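Local coordinates for dual specificity protein phosphatase 15 (Homo sapiens, PDB 1YZ4), which dephosphorylates phosphotyrosine, phosphoserine and phosphothreonine in proteins, and may act on MAPK13, ATF2, ERBB3, PDGFRB and SNX6, through its catalytic domain, at residues G7-L12 / A123-A128; K24-L29 / P46-I51; I38-S43 / L54-A59; D60-P65 / N129-F134; V102-M107 / Q136-F141. The protein carries 1 engineered substitution. All blocks are in the same frame, centred on the assembly; numbering follows the deposited sequence.

Contact 1: residues G7-L12 / A123-A128; sequences GMTKVL and ATRPIA
Arg125 NH1 donates twice: to Thr9 OG1 at 3.2 Å and to a water whose oxygen is 2.8 Å from NH1. The water in turn donates to Gly7 O at 3.3 Å, so one guanidinium nitrogen links to both Thr9 and Gly7. The bond to Thr9 is bent, 140° at the hydrogen, with OG1 tilted 28° from the guanidinium plane, whereas the water and Gly7 O lie in plane at its edge. The extended Arg125 chain runs at about a right angle to the Thr9 side chain, which it grazes closely: Thr9 OG1 is 3.0 Å from Arg125 CD and Thr9 CG2 3.1 Å from Arg125 NH1. Thr9 stands on strand 9-12, an outermost strand of the mixed sheet in the protein-tyrosine-phosphatase fold; Arg125 follows helix 114-123 and opens a type I turn closed by Ala128 N on Arg125 O. From the same turn Ile127 CD1 sits over one guanidinium face, near its rim. At the far end NH2 makes a weak hydrogen bond to Gly94 O in the phosphate-binding loop, and the Arg125 side chain is about 7 Å from that of Ser91. Beside the arginine the backbone also closes in, Thr124 O lying 3.4 Å from Thr9 CB, while Thr124 OG1 turns back to bond Ile121 O.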
# COMPACT_ATOMS: atom_id res chain seq x y z
N GLY A 7 -4.28 -1.48 15.11
CA GLY A 7 -3.44 -0.49 14.46
C GLY A 7 -3.05 -0.99 13.09
O GLY A 7 -3.55 -2.01 12.61
N MET A 8 -2.15 -0.27 12.44
CA MET A 8 -1.70 -0.67 11.12
C MET A 8 -1.19 -2.10 11.18
O MET A 8 -0.72 -2.57 12.21
CB MET A 8 -0.61 0.28 10.63
CG MET A 8 0.51 0.52 11.63
SD MET A 8 1.63 1.85 11.11
CE MET A 8 0.74 3.28 11.68
N THR A 9 -1.29 -2.82 10.07
CA THR A 9 -0.84 -4.19 10.03
C THR A 9 0.41 -4.30 9.17
O THR A 9 0.48 -3.74 8.07
CB THR A 9 -1.94 -5.13 9.48
OG1 THR A 9 -2.36 -4.68 8.18
CG2 THR A 9 -3.15 -5.13 10.41
N LYS A 10 1.41 -5.01 9.68
CA LYS A 10 2.67 -5.21 8.97
C LYS A 10 2.40 -6.16 7.81
O LYS A 10 1.89 -7.27 8.00
CB LYS A 10 3.71 -5.82 9.90
CG LYS A 10 5.13 -5.82 9.35
CD LYS A 10 6.09 -6.36 10.40
CE LYS A 10 7.54 -6.09 10.04
NZ LYS A 10 8.47 -6.59 11.09
N VAL A 11 2.71 -5.71 6.60
CA VAL A 11 2.49 -6.50 5.40
C VAL A 11 3.81 -7.13 4.95
O VAL A 11 3.83 -8.21 4.37
CB VAL A 11 1.98 -5.63 4.25
CG1 VAL A 11 1.57 -6.50 3.08
CG2 VAL A 11 0.82 -4.77 4.73
N LEU A 12 4.89 -6.43 5.25
CA LEU A 12 6.22 -6.87 4.87
C LEU A 12 7.17 -5.96 5.64
O LEU A 12 6.81 -4.85 6.01
CB LEU A 12 6.42 -6.63 3.37
CG LEU A 12 6.84 -7.70 2.36
CD1 LEU A 12 5.94 -8.92 2.44
CD2 LEU A 12 6.77 -7.08 0.97
N ALA A 123 -4.44 -12.91 5.67
CA ALA A 123 -3.98 -13.68 6.82
C ALA A 123 -3.52 -12.76 7.95
O ALA A 123 -3.65 -13.10 9.12
CB ALA A 123 -2.83 -14.60 6.40
N THR A 124 -3.01 -11.59 7.59
CA THR A 124 -2.52 -10.62 8.57
C THR A 124 -3.42 -9.38 8.63
O THR A 124 -3.04 -8.36 9.20
CB THR A 124 -1.11 -10.14 8.22
OG1 THR A 124 -1.14 -9.41 6.98
CG2 THR A 124 -0.16 -11.32 8.08
N ARG A 125 -4.60 -9.48 8.04
CA ARG A 125 -5.54 -8.37 8.02
C ARG A 125 -6.78 -8.86 7.29
O ARG A 125 -7.00 -8.55 6.13
CB ARG A 125 -4.92 -7.17 7.29
CG ARG A 125 -5.63 -5.85 7.53
CD ARG A 125 -4.96 -4.72 6.76
NE ARG A 125 -5.68 -3.45 6.88
CZ ARG A 125 -5.62 -2.64 7.93
NH1 ARG A 125 -4.89 -2.96 8.99
NH2 ARG A 125 -6.31 -1.51 7.92
N PRO A 126 -7.62 -9.63 7.98
CA PRO A 126 -8.87 -10.22 7.47
C PRO A 126 -9.93 -9.26 6.93
O PRO A 126 -10.90 -9.70 6.32
CB PRO A 126 -9.37 -11.05 8.64
CG PRO A 126 -8.88 -10.28 9.82
CD PRO A 126 -7.47 -9.92 9.42
N ILE A 127 -9.77 -7.97 7.18
CA ILE A 127 -10.74 -7.00 6.68
C ILE A 127 -10.38 -6.64 5.24
O ILE A 127 -11.21 -6.14 4.49
CB ILE A 127 -10.75 -5.70 7.53
CG1 ILE A 127 -9.35 -5.09 7.58
CG2 ILE A 127 -11.26 -6.00 8.93
CD1 ILE A 127 -9.31 -3.74 8.24
N ALA A 128 -9.13 -6.92 4.86
CA ALA A 128 -8.63 -6.61 3.52
C ALA A 128 -9.61 -7.01 2.42
O ALA A 128 -9.99 -8.18 2.31
CB ALA A 128 -7.31 -7.31 3.29
O HOH W 1 -6.00 -1.07 10.69

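Contact 2: residues K24-L29 / P46-I51; sequences KDLDQL and PLLQDI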
# COMPACT_ATOMS: atom_id res chain seq x y z
N LYS A 24 -2.89 8.81 12.00
CA LYS A 24 -2.71 9.92 12.94
C LYS A 24 -2.21 9.45 14.30
O LYS A 24 -1.92 10.27 15.17
CB LYS A 24 -4.03 10.66 13.16
CG LYS A 24 -4.62 11.28 11.91
CD LYS A 24 -5.92 12.02 12.21
CE LYS A 24 -6.96 11.10 12.83
NZ LYS A 24 -8.23 11.82 13.10
N ASP A 25 -2.14 8.14 14.48
CA ASP A 25 -1.70 7.57 15.74
C ASP A 25 -0.18 7.72 15.94
O ASP A 25 0.60 6.86 15.51
CB ASP A 25 -2.09 6.10 15.79
CG ASP A 25 -1.92 5.50 17.17
OD1 ASP A 25 -0.87 5.75 17.81
OD2 ASP A 25 -2.82 4.76 17.61
N LEU A 26 0.22 8.80 16.60
CA LEU A 26 1.63 9.09 16.86
C LEU A 26 2.34 7.94 17.57
O LEU A 26 3.52 7.70 17.34
CB LEU A 26 1.76 10.34 17.73
CG LEU A 26 1.30 11.64 17.09
CD1 LEU A 26 1.42 12.76 18.12
CD2 LEU A 26 2.16 11.92 15.86
N ASP A 27 1.62 7.26 18.44
CA ASP A 27 2.19 6.14 19.17
C ASP A 27 2.51 5.02 18.19
O ASP A 27 3.59 4.42 18.25
CB ASP A 27 1.20 5.67 20.23
CG ASP A 27 1.73 4.51 21.04
OD1 ASP A 27 1.86 3.41 20.48
OD2 ASP A 27 2.03 4.71 22.24
N GLN A 28 1.57 4.73 17.30
CA GLN A 28 1.76 3.68 16.30
C GLN A 28 2.89 4.08 15.37
O GLN A 28 3.78 3.28 15.08
CB GLN A 28 0.48 3.47 15.48
CG GLN A 28 -0.58 2.60 16.14
CD GLN A 28 -1.67 2.19 15.16
OE1 GLN A 28 -1.40 1.57 14.14
NE2 GLN A 28 -2.91 2.55 15.46
N LEU A 29 2.83 5.32 14.90
CA LEU A 29 3.83 5.85 13.98
C LEU A 29 5.25 5.74 14.54
O LEU A 29 6.19 5.40 13.82
CB LEU A 29 3.51 7.31 13.64
CG LEU A 29 2.26 7.48 12.78
CD1 LEU A 29 1.84 8.95 12.73
CD2 LEU A 29 2.53 6.96 11.37
N PRO A 46 -3.80 17.62 6.89
CA PRO A 46 -2.60 18.15 7.55
C PRO A 46 -1.55 17.04 7.62
O PRO A 46 -1.87 15.92 8.01
CB PRO A 46 -3.12 18.55 8.93
CG PRO A 46 -4.56 18.89 8.68
CD PRO A 46 -5.00 17.79 7.75
N LEU A 47 -0.32 17.36 7.24
CA LEU A 47 0.75 16.37 7.25
C LEU A 47 1.62 16.45 8.50
O LEU A 47 2.03 17.53 8.92
CB LEU A 47 1.62 16.53 6.01
CG LEU A 47 0.89 16.56 4.67
CD1 LEU A 47 1.94 16.66 3.57
CD2 LEU A 47 0.01 15.30 4.49
N LEU A 48 1.92 15.29 9.08
CA LEU A 48 2.75 15.20 10.28
C LEU A 48 4.22 15.44 9.97
O LEU A 48 4.72 15.01 8.94
CB LEU A 48 2.57 13.83 10.93
CG LEU A 48 1.12 13.46 11.23
CD1 LEU A 48 1.04 12.03 11.72
CD2 LEU A 48 0.53 14.44 12.25
N GLN A 49 4.91 16.12 10.88
CA GLN A 49 6.33 16.42 10.70
C GLN A 49 7.20 15.18 10.71
O GLN A 49 6.89 14.18 11.36
CB GLN A 49 6.83 17.37 11.78
CG GLN A 49 6.21 18.75 11.75
CD GLN A 49 6.94 19.73 12.65
OE1 GLN A 49 7.09 19.50 13.85
NE2 GLN A 49 7.42 20.82 12.06
N ASP A 50 8.31 15.26 9.97
CA ASP A 50 9.28 14.18 9.90
C ASP A 50 8.77 12.95 9.18
O ASP A 50 9.21 11.83 9.46
CB ASP A 50 9.74 13.82 11.31
CG ASP A 50 10.13 15.04 12.12
OD1 ASP A 50 10.90 15.87 11.60
OD2 ASP A 50 9.65 15.17 13.27
N ILE A 51 7.83 13.15 8.26
CA ILE A 51 7.29 12.06 7.46
C ILE A 51 7.13 12.55 6.02
O ILE A 51 6.66 13.66 5.78
CB ILE A 51 5.91 11.56 8.00
CG1 ILE A 51 6.09 10.88 9.36
CG2 ILE A 51 5.29 10.56 7.02
CD1 ILE A 51 4.82 10.26 9.94
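Leu48 CD1 faces Leu29 CD1 at 3.3 Å, shorter than methyl groups normally allow, so the exact separation is doubtful; the two side chains cross at about a right angle. In Leu48, CG lies anti to the carbonyl carbon (chi1 -54°), on the side from which CD1 meets Leu29 and Leu26. The same Leu48 CD1 lies 4.3 Å from Leu26 CD2, so one methyl meets two leucines of the first helical turn. Leu29 uses its other branch for the second partner: CD2 is 4.3 Å from Ile51 CD1. Helix 26-31 starts here with Asp25 as N-cap, its OD1 accepting from Gln28 N at 2.7 Å and its OD2 from Gln28 NE2 at 3.1 Å. Both donors come from above the carboxylate plane. The apolar contact is made by the first turn of this short helix and by the loop that joins strands 36-40 and 52-56, toward the surface of the domain. Farther in, Leu29 and Ile51 both rest on Ile37 of strand 36-40; Leu48 N is held by Tyr53 OH.

Contact 3: residues I38-S43 / L54-A59; sequences ISIHES and LRIPVA. With BOG (octyl beta-D-glucopyranoside), chain C.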
# COMPACT_ATOMS: atom_id res chain seq x y z
N ILE A 38 1.64 6.96 2.30
CA ILE A 38 0.95 7.22 1.06
C ILE A 38 -0.48 7.41 1.52
O ILE A 38 -1.07 6.50 2.11
CB ILE A 38 1.01 6.02 0.09
CG1 ILE A 38 2.45 5.79 -0.37
CG2 ILE A 38 0.08 6.27 -1.10
CD1 ILE A 38 2.56 4.72 -1.45
N SER A 39 -1.02 8.60 1.31
CA SER A 39 -2.40 8.87 1.69
C SER A 39 -3.29 8.81 0.46
O SER A 39 -3.11 9.58 -0.49
CB SER A 39 -2.51 10.24 2.35
OG SER A 39 -1.75 10.28 3.54
N ILE A 40 -4.24 7.89 0.47
CA ILE A 40 -5.18 7.73 -0.61
C ILE A 40 -6.50 8.24 -0.05
O ILE A 40 -7.29 7.48 0.51
CB ILE A 40 -5.33 6.26 -1.03
CG1 ILE A 40 -3.95 5.63 -1.20
CG2 ILE A 40 -6.08 6.16 -2.34
CD1 ILE A 40 -3.99 4.13 -1.39
N HIS A 41 -6.72 9.55 -0.20
CA HIS A 41 -7.92 10.19 0.32
C HIS A 41 -8.36 11.24 -0.69
O HIS A 41 -7.52 11.86 -1.33
CB HIS A 41 -7.58 10.86 1.66
CG HIS A 41 -8.77 11.32 2.43
ND1 HIS A 41 -9.81 10.48 2.77
CD2 HIS A 41 -9.06 12.52 2.99
CE1 HIS A 41 -10.68 11.14 3.51
NE2 HIS A 41 -10.25 12.38 3.66
N GLU A 42 -9.67 11.45 -0.82
CA GLU A 42 -10.18 12.43 -1.77
C GLU A 42 -9.68 13.85 -1.53
O GLU A 42 -9.49 14.60 -2.48
CB GLU A 42 -11.72 12.47 -1.76
CG GLU A 42 -12.43 11.18 -2.14
CD GLU A 42 -12.66 10.26 -0.95
OE1 GLU A 42 -13.63 9.47 -1.00
OE2 GLU A 42 -11.88 10.32 0.02
N SER A 43 -9.48 14.22 -0.27
CA SER A 43 -9.05 15.56 0.08
C SER A 43 -7.72 15.63 0.83
O SER A 43 -7.34 14.69 1.53
CB SER A 43 -10.13 16.24 0.92
OG SER A 43 -10.19 15.67 2.22
N LEU A 54 2.95 11.08 0.16
CA LEU A 54 2.64 10.94 -1.24
C LEU A 54 1.12 11.00 -1.21
O LEU A 54 0.47 10.15 -0.58
CB LEU A 54 3.12 9.59 -1.78
CG LEU A 54 3.04 9.48 -3.30
CD1 LEU A 54 3.97 10.53 -3.91
CD2 LEU A 54 3.43 8.08 -3.76
N ARG A 55 0.55 12.01 -1.84
CA ARG A 55 -0.90 12.17 -1.86
C ARG A 55 -1.52 11.59 -3.13
O ARG A 55 -1.12 11.92 -4.24
CB ARG A 55 -1.29 13.64 -1.71
CG ARG A 55 -1.24 14.16 -0.28
CD ARG A 55 -1.37 15.68 -0.25
NE ARG A 55 -1.48 16.21 1.11
CZ ARG A 55 -1.39 17.50 1.42
NH1 ARG A 55 -1.17 18.40 0.47
NH2 ARG A 55 -1.53 17.90 2.69
N ILE A 56 -2.50 10.71 -2.93
CA ILE A 56 -3.22 10.06 -4.02
C ILE A 56 -4.71 10.32 -3.77
O ILE A 56 -5.36 9.60 -3.01
CB ILE A 56 -2.95 8.54 -4.02
CG1 ILE A 56 -1.44 8.28 -4.19
CG2 ILE A 56 -3.73 7.88 -5.16
CD1 ILE A 56 -0.84 8.81 -5.51
N PRO A 57 -5.26 11.36 -4.41
CA PRO A 57 -6.67 11.78 -4.30
C PRO A 57 -7.62 10.89 -5.07
O PRO A 57 -8.08 11.25 -6.14
CB PRO A 57 -6.63 13.19 -4.86
CG PRO A 57 -5.67 13.02 -6.01
CD PRO A 57 -4.55 12.18 -5.41
N VAL A 58 -7.94 9.74 -4.50
CA VAL A 58 -8.83 8.79 -5.15
C VAL A 58 -9.92 8.29 -4.22
O VAL A 58 -9.66 7.98 -3.06
CB VAL A 58 -8.01 7.59 -5.69
CG1 VAL A 58 -8.93 6.46 -6.08
CG2 VAL A 58 -7.18 8.03 -6.88
N ALA A 59 -11.14 8.20 -4.75
CA ALA A 59 -12.28 7.72 -3.98
C ALA A 59 -12.39 6.20 -4.10
O ALA A 59 -11.81 5.60 -5.00
CB ALA A 59 -13.56 8.39 -4.48
C1 BOG C . -16.02 9.01 4.56
O1 BOG C . -17.32 9.22 5.10
C2 BOG C . -16.04 7.76 3.64
O2 BOG C . -16.42 6.61 4.38
C3 BOG C . -14.65 7.54 3.04
O3 BOG C . -14.66 6.42 2.18
C4 BOG C . -14.27 8.79 2.24
O4 BOG C . -12.99 8.61 1.68
C5 BOG C . -14.28 10.03 3.18
O5 BOG C . -15.59 10.16 3.77
C6 BOG C . -13.94 11.29 2.39
O6 BOG C . -14.07 12.44 3.20
C1' BOG C . -17.38 10.07 6.26
C2' BOG C . -18.30 9.38 7.23
C3' BOG C . -17.53 8.29 7.96
C4' BOG C . -18.38 7.51 8.94
C5' BOG C . -17.56 6.43 9.65
C6' BOG C . -16.72 5.58 8.70
C7' BOG C . -15.93 4.55 9.45
C8' BOG C . -15.10 3.73 8.51
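Strands 38-40 and 54-56 run parallel, 16° apart with axes separated by 4.8 Å, and Ser39 joins them through both backbone groups: Ser39 N donates to Leu54 O at 2.9 Å, and Ile56 N to Ser39 O at 2.8 Å. Beyond these the pairing slackens; His41 N makes a weak bond to Ile56 O, and Pro57, centre of an inverse gamma turn, offers its CA-H to His41 O (3.1 Å, 171° at the hydrogen). Ile38, Ile40, Leu54 and Ile56 line one face side by side: Ile38 CG2 is 4.0 Å from Ile56 CG1, and Ile40 CG2 is 4.1 Å from Ile56 CG2. Ser39 and Arg55 occupy the other face. Past the strands, Glu42 bends at chi2 (88°), which turns CD aside; its OE1 lies near Ala59 CB, and OE2 accepts from O4 of a bound octyl glucoside at 2.6 Å. The sugar is also hydrogen-bonded to Arg97. Strand 52-56 is the parallel edge of the central sheet of the protein-tyrosine-phosphatase fold, and 36-40 separates it from strand 87-91, where Ser39 OG makes a weak bond to His90. Helix 70-82 packs on the isoleucine face through Cys73, Phe76 and Ile77, and Ile40, its side chain about 4 Å from that of Ser91, reaches Ile101 of helix 97-110.

Contact 4: residues D60-P65 / N129-F134; sequences DTPEVP and NPNPGF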
# COMPACT_ATOMS: atom_id res chain seq x y z
N ASP A 60 -13.13 5.57 -3.19
CA ASP A 60 -13.30 4.13 -3.26
C ASP A 60 -14.53 3.72 -4.06
O ASP A 60 -15.60 3.48 -3.49
CB ASP A 60 -13.39 3.52 -1.86
CG ASP A 60 -13.45 2.00 -1.90
OD1 ASP A 60 -12.87 1.45 -2.86
OD2 ASP A 60 -14.05 1.36 -1.00
N THR A 61 -14.39 3.67 -5.38
CA THR A 61 -15.47 3.25 -6.27
C THR A 61 -14.81 2.41 -7.35
O THR A 61 -13.70 2.70 -7.79
CB THR A 61 -16.20 4.44 -6.94
OG1 THR A 61 -15.58 4.76 -8.19
CG2 THR A 61 -16.17 5.67 -6.04
N PRO A 62 -15.48 1.33 -7.78
CA PRO A 62 -14.92 0.45 -8.80
C PRO A 62 -14.60 1.07 -10.16
O PRO A 62 -13.90 0.45 -10.97
CB PRO A 62 -15.95 -0.69 -8.89
CG PRO A 62 -17.23 -0.04 -8.45
CD PRO A 62 -16.79 0.84 -7.31
N GLU A 63 -15.09 2.28 -10.41
CA GLU A 63 -14.83 2.93 -11.69
C GLU A 63 -13.55 3.78 -11.69
O GLU A 63 -13.03 4.14 -12.75
CB GLU A 63 -16.03 3.80 -12.08
CG GLU A 63 -17.28 2.99 -12.36
CD GLU A 63 -18.40 3.84 -12.91
OE1 GLU A 63 -18.18 4.54 -13.92
OE2 GLU A 63 -19.51 3.80 -12.33
N VAL A 64 -13.06 4.10 -10.50
CA VAL A 64 -11.86 4.90 -10.37
C VAL A 64 -10.62 4.13 -10.79
O VAL A 64 -10.34 3.05 -10.27
CB VAL A 64 -11.69 5.38 -8.93
CG1 VAL A 64 -10.46 6.24 -8.81
CG2 VAL A 64 -12.94 6.15 -8.51
N PRO A 65 -9.84 4.68 -11.73
CA PRO A 65 -8.63 4.01 -12.20
C PRO A 65 -7.40 4.21 -11.32
O PRO A 65 -6.48 4.92 -11.71
CB PRO A 65 -8.43 4.60 -13.59
CG PRO A 65 -8.85 6.03 -13.36
CD PRO A 65 -10.11 5.89 -12.52
N ASN A 129 -10.01 -6.03 1.61
CA ASN A 129 -10.96 -6.32 0.55
C ASN A 129 -11.10 -5.20 -0.47
O ASN A 129 -11.88 -4.26 -0.30
CB ASN A 129 -12.32 -6.67 1.18
CG ASN A 129 -13.45 -6.75 0.17
OD1 ASN A 129 -13.23 -7.10 -1.00
ND2 ASN A 129 -14.67 -6.44 0.61
N PRO A 130 -10.32 -5.27 -1.55
CA PRO A 130 -10.43 -4.22 -2.57
C PRO A 130 -11.75 -4.38 -3.32
O PRO A 130 -12.24 -5.49 -3.51
CB PRO A 130 -9.20 -4.46 -3.45
CG PRO A 130 -8.91 -5.90 -3.26
CD PRO A 130 -9.15 -6.13 -1.80
N ASN A 131 -12.35 -3.26 -3.74
CA ASN A 131 -13.62 -3.32 -4.44
C ASN A 131 -13.50 -4.08 -5.77
O ASN A 131 -12.41 -4.18 -6.35
CB ASN A 131 -14.19 -1.90 -4.65
CG ASN A 131 -13.49 -1.12 -5.76
OD1 ASN A 131 -13.41 -1.59 -6.90
ND2 ASN A 131 -13.00 0.08 -5.43
N PRO A 132 -14.62 -4.62 -6.28
CA PRO A 132 -14.64 -5.38 -7.54
C PRO A 132 -13.85 -4.75 -8.69
O PRO A 132 -13.14 -5.45 -9.42
CB PRO A 132 -16.13 -5.47 -7.85
CG PRO A 132 -16.74 -5.55 -6.49
CD PRO A 132 -15.99 -4.47 -5.75
N GLY A 133 -13.96 -3.44 -8.85
CA GLY A 133 -13.25 -2.76 -9.93
C GLY A 133 -11.75 -2.75 -9.75
O GLY A 133 -11.00 -2.88 -10.72
N PHE A 134 -11.30 -2.59 -8.51
CA PHE A 134 -9.87 -2.57 -8.24
C PHE A 134 -9.26 -3.96 -8.44
O PHE A 134 -8.08 -4.09 -8.76
CB PHE A 134 -9.59 -2.08 -6.82
CG PHE A 134 -9.97 -0.64 -6.59
CD1 PHE A 134 -10.34 0.17 -7.66
CD2 PHE A 134 -9.94 -0.10 -5.31
CE1 PHE A 134 -10.67 1.51 -7.45
CE2 PHE A 134 -10.27 1.23 -5.09
CZ PHE A 134 -10.64 2.04 -6.17
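The polar part of the contact rests on Asn131: its ND2 donates to Asp60 OD1 at 2.9 Å, nearly straight (163°) and in the plane of its own amide, reaching the syn side of the carboxylate but 29° out of the carboxylate plane. The other end of the same amide caps helix 132-143, OD1 accepting from Phe134 N at 2.8 Å. Packing is close where the Pro62 ring and backbone meet the Gly133 backbone: Pro62 CB is 3.4 Å from Gly133 N, and Gly133 CA-H points to Pro62 O at 3.4 Å, with no side chain intervening. At the Phe134 ring, Val64 O approaches the edge, 3.2 Å from CE1, and also accepts from Gln137 NE2; Thr61 O lies 3.3 Å from the same carbon, and Asn131 CG sits above one face toward the rim. The loop 60-65, near Ser91 and a bound sulfate, probably corresponds to the general-acid loop of cysteine-dependent phosphatases, fastened here to a helix N-terminus.

Contact 5: residues V102-M107 / Q136-F141; sequences VTAYVM and QQLEEF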
# COMPACT_ATOMS: atom_id res chain seq x y z
N VAL A 102 -1.04 -1.77 -2.02
CA VAL A 102 -0.05 -2.68 -1.44
C VAL A 102 0.01 -4.03 -2.17
O VAL A 102 1.09 -4.62 -2.32
CB VAL A 102 -0.31 -2.91 0.07
CG1 VAL A 102 -1.77 -3.21 0.31
CG2 VAL A 102 0.53 -4.08 0.58
N THR A 103 -1.14 -4.53 -2.63
CA THR A 103 -1.19 -5.80 -3.33
C THR A 103 -0.38 -5.69 -4.62
O THR A 103 0.42 -6.57 -4.95
CB THR A 103 -2.66 -6.21 -3.66
OG1 THR A 103 -3.38 -6.39 -2.44
CG2 THR A 103 -2.71 -7.52 -4.44
N ALA A 104 -0.58 -4.59 -5.33
CA ALA A 104 0.14 -4.34 -6.56
C ALA A 104 1.65 -4.35 -6.29
O ALA A 104 2.43 -4.88 -7.07
CB ALA A 104 -0.28 -3.01 -7.14
N TYR A 105 2.05 -3.75 -5.17
CA TYR A 105 3.46 -3.70 -4.82
C TYR A 105 4.03 -5.10 -4.58
O TYR A 105 5.08 -5.46 -5.12
CB TYR A 105 3.67 -2.89 -3.54
CG TYR A 105 5.13 -2.84 -3.16
CD1 TYR A 105 6.03 -2.05 -3.88
CD2 TYR A 105 5.63 -3.61 -2.10
CE1 TYR A 105 7.38 -2.02 -3.56
CE2 TYR A 105 6.99 -3.59 -1.78
CZ TYR A 105 7.85 -2.79 -2.52
OH TYR A 105 9.19 -2.76 -2.21
N VAL A 106 3.35 -5.86 -3.73
CA VAL A 106 3.79 -7.21 -3.40
C VAL A 106 3.78 -8.10 -4.63
O VAL A 106 4.61 -9.00 -4.76
CB VAL A 106 2.90 -7.80 -2.29
CG1 VAL A 106 3.35 -9.23 -1.96
CG2 VAL A 106 3.00 -6.92 -1.04
N MET A 107 2.84 -7.86 -5.54
CA MET A 107 2.80 -8.66 -6.76
C MET A 107 4.10 -8.46 -7.54
O MET A 107 4.71 -9.43 -7.98
CB MET A 107 1.61 -8.25 -7.64
CG MET A 107 0.27 -8.78 -7.17
SD MET A 107 -1.12 -7.97 -7.99
CE MET A 107 -1.05 -8.73 -9.60
N GLN A 136 -10.12 -6.08 -10.74
CA GLN A 136 -9.95 -6.24 -12.19
C GLN A 136 -8.69 -5.51 -12.61
O GLN A 136 -7.90 -6.02 -13.41
CB GLN A 136 -11.15 -5.68 -12.95
CG GLN A 136 -12.44 -6.44 -12.71
CD GLN A 136 -13.59 -5.93 -13.56
OE1 GLN A 136 -14.09 -4.82 -13.36
NE2 GLN A 136 -14.02 -6.74 -14.52
N GLN A 137 -8.52 -4.30 -12.07
CA GLN A 137 -7.36 -3.49 -12.36
C GLN A 137 -6.12 -4.23 -11.86
O GLN A 137 -5.04 -4.14 -12.46
CB GLN A 137 -7.48 -2.12 -11.69
CG GLN A 137 -8.58 -1.26 -12.29
CD GLN A 137 -8.65 0.13 -11.68
OE1 GLN A 137 -7.64 0.81 -11.52
NE2 GLN A 137 -9.87 0.56 -11.35
N LEU A 138 -6.27 -4.97 -10.77
CA LEU A 138 -5.15 -5.75 -10.24
C LEU A 138 -4.88 -6.89 -11.22
O LEU A 138 -3.74 -7.27 -11.46
CB LEU A 138 -5.49 -6.29 -8.84
CG LEU A 138 -5.41 -5.24 -7.72
CD1 LEU A 138 -6.10 -5.74 -6.46
CD2 LEU A 138 -3.93 -4.90 -7.44
N GLU A 139 -5.95 -7.42 -11.80
CA GLU A 139 -5.85 -8.50 -12.78
C GLU A 139 -4.98 -8.02 -13.94
O GLU A 139 -4.03 -8.68 -14.34
CB GLU A 139 -7.24 -8.87 -13.31
CG GLU A 139 -7.74 -10.24 -12.89
CD GLU A 139 -6.99 -11.37 -13.56
OE1 GLU A 139 -5.76 -11.46 -13.37
OE2 GLU A 139 -7.62 -12.17 -14.27
N GLU A 140 -5.33 -6.85 -14.48
CA GLU A 140 -4.59 -6.25 -15.59
C GLU A 140 -3.13 -6.13 -15.21
O GLU A 140 -2.25 -6.69 -15.86
CB GLU A 140 -5.12 -4.85 -15.91
CG GLU A 140 -6.47 -4.80 -16.60
CD GLU A 140 -6.98 -3.36 -16.76
OE1 GLU A 140 -6.23 -2.52 -17.32
OE2 GLU A 140 -8.13 -3.09 -16.34
N PHE A 141 -2.88 -5.37 -14.15
CA PHE A 141 -1.54 -5.12 -13.65
C PHE A 141 -0.70 -6.39 -13.56
O PHE A 141 0.47 -6.39 -13.93
CB PHE A 141 -1.61 -4.46 -12.27
CG PHE A 141 -0.27 -4.17 -11.67
CD1 PHE A 141 0.50 -3.11 -12.15
CD2 PHE A 141 0.24 -4.97 -10.65
CE1 PHE A 141 1.76 -2.86 -11.62
CE2 PHE A 141 1.50 -4.73 -10.12
CZ PHE A 141 2.27 -3.67 -10.60
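Ala104 and Phe141 form the tight side: Phe141 CE2 comes within 3.2 Å of Ala104 O, and Ala104 CB stands over the ring face, 4.3 Å from the centroid of Phe141 in a CH-pi contact. Met107 CE lies at the edge of the ring, near its plane. The chain bends at chi3 (75°), which carries CE to 4.1 Å from Phe141 CD2 and 3.6 Å from Leu138 O. Leu138 CD2 is seated among Ala104, Thr103 and Met107 at ordinary van der Waals distances, 4.1 Å from Ala104 CB; Thr103 OG1 instead bonds Thr99 O in its own helix. By contrast Gln136, Glu139 and Glu140 make up the solvent side of helix 132-143. Phe141 also meets Phe70 edge-to-face, so the buried side continues into helix 70-82. The two helices run nearly parallel, 19° apart with axes separated by 10.5 Å. Helix 97-110, which follows the phosphate-binding loop, lies against strand 15-18 through Val102; helix 132-143 packs beside it, part of the helical layer of the protein-tyrosine-phosphatase fold.

Along the chain contacts 2 and 3, whose segments alternate, close before contacts 4 and 5 open; the segments of contacts 4 and 5 alternate with those of contact 1. Contacts 2 and 5 lie on opposite sides of the chain's centre, their centres about 27 Å apart. Contacts 1 and 3 use the two outermost strands of one sheet. Contact 1 touches contact 2 through Met8 and Gln28, and contact 5 through Val11 and Val102. Contact 3 runs on into contact 4, and contacts 4 and 5 share helix 132-143. Contacts 1, 3 and 4 come nearest Ser91, an engineered residue at the position predicted to form the phosphocysteine intermediate, through side chains within about 7 Å (Arg125, Ile40, Asp60); contact 2 lies away.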